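Local coordinates for putative hydrogenase expression/formation protein hupG (Rhodopseudomonas palustris, PDB 2QSI), which is of uncharacterised function but, as a HupG/HyaE-family protein, probably assists hydrogenase expression and maturation, at the interface of chains A and B. Coordinates in Å, arbitrary orientation; residue numbers count along the deposited sequence, not the author numbering. Chains: chain A/B, Putative hydrogenase expression/formation protein hupG.

Contact 1: the interface of chains A and B. Residues chain A 97-99, 125; chain B 35, 97-98, 102, 125.
A:Gln97 and A:Pro98 meet B:Pro98 through a water lying within bonding distance of three oxygens. The water lies 2.6 Å from the main-chain O of B:Pro98 and 3.0 Å from the O of A:Pro98; the side-chain amide oxygen OE1 of A:Gln97 completes the set at 2.9 Å. In this HupG/HyaE-family protein the site joins the ends of the two copies of strand 92-97 and the loops that follow; no nitrogen or oxygen bonds directly across it. A:Gln97 stretches into the interface with CG anti to the backbone N (chi1 -174°) and the chain extended beyond. Its CB rests on the methyl CD2 of B:Leu102, 4.0 Å away, while the tip modelled as NE2 meets both methyls of B:Val125, CG1 standing at 3.7 Å. Since one water cannot donate to all three oxygens at once, the assignment of the two amide ends is doubtful. An alanine here would probably leave the water held mainly by the two proline carbonyls and open a gap against the B:Val125 methyls. B:Gln97 crosses A:Gln97 at about a right angle, their amide planes 39° apart. Its NE2 reaches tip to tip toward CG1 of A:Val125 at 3.9 Å, though A:Val125 is poorly ordered. Near the main chain, the carbonyl O of B:Gln97 lies 3.5 Å from CB of A:Glu99.

Contact 2: the interface of chains A and B. Residues chain A 125-126, 128; chain B 125-126, 128.
A:Pro128 reaches tip to tip toward B:Pro128, each being the last residue modelled in its chain and lying just past helix 111-126. The contact is a helix-end junction of the two copies of this HupG/HyaE-family protein, made of proline ring carbons and main-chain carbonyls. Followed round the ring of A:Pro128, CB stays back, 4.2 Å from the carbonyl O of B:Asp126. The next atom, CG, is the projecting one: it lies 3.2 Å from that same O of B:Asp126 and 3.5 Å from the O of B:Val125, sitting against two successive carbonyls at the end of the partner helix. CD keeps touching the O of B:Asp126, at 3.6 Å, and also meets CD of B:Pro128 at 3.6 Å. The twin arrangement is close but not identical: CG of B:Pro128 stands 3.3 Å from the O of A:Asp126, and the B:Pro128 ring is modelled flatter. These carbonyls belong to the negative end of each helix dipole, which may favour the slightly polar ring C-H groups as neighbours. Between the helix ends lies a water, 2.7 Å from the O of B:Val125 and 3.2 Å from the O of A:Val125. It can donate to both carbonyls, the leg to A:Val125 being the longer. The two proline rings hide 29 and 33 Å² of surface, more than any other residue of the patch.

Contact 1: the interface of chains A and B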
ATOM      1  N   GLN A  97      -3.728  -4.145  -2.550  1.00  9.05           N
ATOM      2  CA  GLN A  97      -4.172  -3.593  -1.299  1.00 10.10           C
ATOM      3  C   GLN A  97      -3.568  -2.194  -1.139  1.00  9.84           C
ATOM      4  O   GLN A  97      -2.347  -2.037  -1.192  1.00  8.34           O
ATOM      5  CB  GLN A  97      -3.705  -4.499  -0.172  1.00 10.24           C
ATOM      6  CG  GLN A  97      -4.214  -4.133   1.143  1.00 12.26           C
ATOM      7  CD  GLN A  97      -3.801  -5.126   2.172  1.00 14.05           C
ATOM      8  OE1 GLN A  97      -2.643  -5.192   2.541  1.00 18.62           O
ATOM      9  NE2 GLN A  97      -4.751  -5.888   2.665  1.00 16.92           N
ATOM     10  N   PRO A  98      -4.435  -1.171  -0.969  1.00 10.34           N
ATOM     11  CA  PRO A  98      -3.938   0.173  -0.755  1.00  9.96           C
ATOM     12  C   PRO A  98      -3.097   0.294   0.500  1.00 10.15           C
ATOM     13  O   PRO A  98      -3.316  -0.443   1.495  1.00  9.02           O
ATOM     14  CB  PRO A  98      -5.193   1.003  -0.611  1.00 10.02           C
ATOM     15  CG  PRO A  98      -6.291   0.233  -1.171  1.00 10.95           C
ATOM     16  CD  PRO A  98      -5.909  -1.212  -1.018  1.00 10.66           C
ATOM     17  N   GLU A  99      -2.267   1.321   0.524  1.00 10.72           N
ATOM     18  CA  GLU A  99      -1.509   1.612   1.746  1.00 11.28           C
ATOM     19  C   GLU A  99      -2.491   2.009   2.853  1.00 12.16           C
ATOM     20  O   GLU A  99      -3.579   2.536   2.566  1.00 11.30           O
ATOM     21  CB  GLU A  99      -0.463   2.676   1.507  1.00 11.10           C
ATOM     22  CG  GLU A  99      -0.994   4.056   1.222  1.00 14.52           C
ATOM     23  CD  GLU A  99       0.111   5.037   0.863  1.00 13.60           C
ATOM     24  OE1 GLU A  99       1.305   4.603   0.694  1.00 16.08           O
ATOM     25  OE2 GLU A  99      -0.214   6.242   0.786  1.00 12.58           O
ATOM     26  N   VAL A 125      -2.270  -6.403  12.476  1.00 31.07           N
ATOM     27  CA  VAL A 125      -1.869  -6.918  11.161  1.00 31.76           C
ATOM     28  C   VAL A 125      -1.956  -8.450  11.141  1.00 32.25           C
ATOM     29  O   VAL A 125      -2.539  -9.022  10.222  1.00 32.31           O
ATOM     30  CB  VAL A 125      -0.451  -6.413  10.751  1.00 31.67           C
ATOM     31  CG1 VAL A 125       0.121  -7.190   9.589  1.00 31.98           C
ATOM     32  CG2 VAL A 125      -0.517  -4.945  10.385  1.00 33.31           C
TER
ATOM     33  N   ILE B  35       6.488  -3.460   7.451  1.00 11.66           N
ATOM     34  CA  ILE B  35       5.693  -2.321   7.866  1.00 11.26           C
ATOM     35  C   ILE B  35       6.685  -1.175   7.947  1.00 11.11           C
ATOM     36  O   ILE B  35       7.793  -1.340   8.462  1.00 10.65           O
ATOM     37  CB  ILE B  35       4.972  -2.594   9.201  1.00 10.33           C
ATOM     38  CG1 ILE B  35       3.951  -3.761   9.055  1.00 12.37           C
ATOM     39  CG2 ILE B  35       4.272  -1.318   9.766  1.00 11.30           C
ATOM     40  CD1 ILE B  35       2.874  -3.490   8.044  1.00 13.33           C
ATOM     41  N   GLN B  97       1.192   0.311   6.677  1.00 11.78           N
ATOM     42  CA  GLN B  97       1.168  -0.920   5.847  1.00 13.02           C
ATOM     43  C   GLN B  97       1.258  -0.449   4.398  1.00 12.96           C
ATOM     44  O   GLN B  97       0.327   0.177   3.895  1.00 12.70           O
ATOM     45  CB  GLN B  97      -0.131  -1.704   6.036  1.00 13.33           C
ATOM     46  CG  GLN B  97      -0.113  -3.137   5.460  1.00 15.69           C
ATOM     47  CD  GLN B  97      -1.225  -3.993   6.065  1.00 19.21           C
ATOM     48  OE1 GLN B  97      -2.328  -3.498   6.325  1.00 28.63           O
ATOM     49  NE2 GLN B  97      -0.925  -5.261   6.345  1.00 24.95           N
ATOM     50  N   PRO B  98       2.398  -0.683   3.738  1.00 13.97           N
ATOM     51  CA  PRO B  98       2.514  -0.183   2.374  1.00 13.81           C
ATOM     52  C   PRO B  98       1.604  -0.883   1.348  1.00 12.74           C
ATOM     53  O   PRO B  98       1.137  -2.023   1.548  1.00 10.90           O
ATOM     54  CB  PRO B  98       3.990  -0.390   2.025  1.00 14.55           C
ATOM     55  CG  PRO B  98       4.548  -1.290   3.055  1.00 16.36           C
ATOM     56  CD  PRO B  98       3.604  -1.372   4.212  1.00 14.23           C
ATOM     57  N   LEU B 102      -1.555  -8.278  -3.917  1.00 10.41           N
ATOM     58  CA  LEU B 102      -1.977  -9.545  -3.264  1.00 10.38           C
ATOM     59  C   LEU B 102      -1.903 -10.739  -4.188  1.00 10.40           C
ATOM     60  O   LEU B 102      -1.742 -11.875  -3.737  1.00 11.47           O
ATOM     61  CB  LEU B 102      -3.414  -9.431  -2.737  1.00 10.86           C
ATOM     62  CG  LEU B 102      -3.686  -8.310  -1.737  1.00 12.01           C
ATOM     63  CD1 LEU B 102      -5.142  -8.382  -1.276  1.00 14.71           C
ATOM     64  CD2 LEU B 102      -2.729  -8.353  -0.552  1.00 11.39           C
ATOM     65  N   VAL B 125      -5.890 -11.943   3.674  1.00 26.54           N
ATOM     66  CA  VAL B 125      -6.006 -10.612   4.288  1.00 26.83           C
ATOM     67  C   VAL B 125      -6.687 -10.651   5.638  1.00 28.35           C
ATOM     68  O   VAL B 125      -6.207 -10.045   6.594  1.00 28.61           O
ATOM     69  CB  VAL B 125      -6.759  -9.623   3.395  1.00 27.20           C
ATOM     70  CG1 VAL B 125      -7.048  -8.320   4.151  1.00 27.49           C
ATOM     71  CG2 VAL B 125      -5.944  -9.371   2.154  1.00 24.28           C
TER
HETATM   72  O   HOH W   1      -1.362  -2.564   2.216  1.00 24.23           O
HETATM   73  O   HOH W   2      -4.059  -8.722   7.446  1.00 37.39           O

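Contact 2: the interface of chains A and B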
ATOM      1  N   VAL A 125      -2.270  -6.403  12.476  1.00 31.07           N
ATOM      2  CA  VAL A 125      -1.869  -6.918  11.161  1.00 31.76           C
ATOM      3  C   VAL A 125      -1.956  -8.450  11.141  1.00 32.25           C
ATOM      4  O   VAL A 125      -2.539  -9.022  10.222  1.00 32.31           O
ATOM      5  CB  VAL A 125      -0.451  -6.413  10.751  1.00 31.67           C
ATOM      6  CG1 VAL A 125       0.121  -7.190   9.589  1.00 31.98           C
ATOM      7  CG2 VAL A 125      -0.517  -4.945  10.385  1.00 33.31           C
ATOM      8  N   ASP A 126      -1.435  -9.096  12.180  1.00 32.72           N
ATOM      9  CA  ASP A 126      -1.300 -10.552  12.184  1.00 33.75           C
ATOM     10  C   ASP A 126      -2.584 -11.275  12.554  1.00 34.16           C
ATOM     11  O   ASP A 126      -2.770 -12.426  12.172  1.00 34.79           O
ATOM     12  CB  ASP A 126      -0.197 -10.992  13.144  1.00 33.52           C
ATOM     13  CG  ASP A 126       1.162 -10.482  12.746  1.00 33.64           C
ATOM     14  OD1 ASP A 126       1.324 -10.023  11.596  1.00 35.77           O
ATOM     15  OD2 ASP A 126       2.068 -10.548  13.600  1.00 30.97           O
ATOM     16  N   PRO A 128      -6.235  -9.751  12.372  1.00 36.03           N
ATOM     17  CA  PRO A 128      -7.243  -8.684  12.223  1.00 36.21           C
ATOM     18  C   PRO A 128      -8.680  -9.145  12.482  1.00 36.36           C
ATOM     19  O   PRO A 128      -8.930  -9.983  13.352  1.00 36.58           O
ATOM     20  CB  PRO A 128      -7.081  -8.246  10.760  1.00 36.34           C
ATOM     21  CG  PRO A 128      -6.547  -9.443  10.052  1.00 36.19           C
ATOM     22  CD  PRO A 128      -5.773 -10.264  11.071  1.00 36.11           C
TER
ATOM     23  N   VAL B 125      -5.890 -11.943   3.674  1.00 26.54           N
ATOM     24  CA  VAL B 125      -6.006 -10.612   4.288  1.00 26.83           C
ATOM     25  C   VAL B 125      -6.687 -10.651   5.638  1.00 28.35           C
ATOM     26  O   VAL B 125      -6.207 -10.045   6.594  1.00 28.61           O
ATOM     27  CB  VAL B 125      -6.759  -9.623   3.395  1.00 27.20           C
ATOM     28  CG1 VAL B 125      -7.048  -8.320   4.151  1.00 27.49           C
ATOM     29  CG2 VAL B 125      -5.944  -9.371   2.154  1.00 24.28           C
ATOM     30  N   ASP B 126      -7.787 -11.388   5.728  1.00 28.89           N
ATOM     31  CA  ASP B 126      -8.599 -11.393   6.950  1.00 30.29           C
ATOM     32  C   ASP B 126      -8.007 -12.248   8.073  1.00 30.63           C
ATOM     33  O   ASP B 126      -8.315 -12.020   9.243  1.00 29.84           O
ATOM     34  CB  ASP B 126     -10.001 -11.881   6.625  1.00 29.80           C
ATOM     35  CG  ASP B 126     -10.751 -10.942   5.717  1.00 30.38           C
ATOM     36  OD1 ASP B 126     -10.384  -9.740   5.592  1.00 29.44           O
ATOM     37  OD2 ASP B 126     -11.740 -11.411   5.133  1.00 28.78           O
ATOM     38  N   PRO B 128      -4.155 -13.796   8.174  1.00 33.74           N
ATOM     39  CA  PRO B 128      -2.863 -14.189   7.579  1.00 33.75           C
ATOM     40  C   PRO B 128      -2.299 -15.488   8.149  1.00 33.50           C
ATOM     41  O   PRO B 128      -2.663 -15.882   9.256  1.00 33.80           O
ATOM     42  CB  PRO B 128      -1.928 -13.005   7.895  1.00 33.68           C
ATOM     43  CG  PRO B 128      -2.644 -12.151   8.871  1.00 34.01           C
ATOM     44  CD  PRO B 128      -4.105 -12.460   8.798  1.00 33.62           C
TER
HETATM   45  O   HOH W   3      -4.059  -8.722   7.446  1.00 37.39           O

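The C-alpha centres of contact 1 and contact 2 lie about 10 Å apart, and A:Val125 and B:Val125 belong to both: their methyls face the glutamines of contact 1, and the water between their carbonyls is common to the two contacts. The last turn of each helix 111-126 thus ties the strand-end region to the C-terminal tails around the two-fold axis. Because each helix end lies against the partner's strand 92-97, and the chains pass each other at residues 97-99, the arrangement suggests that C-terminal segments are exchanged between subunits. The crystal alone does not establish this dimer as the solution form.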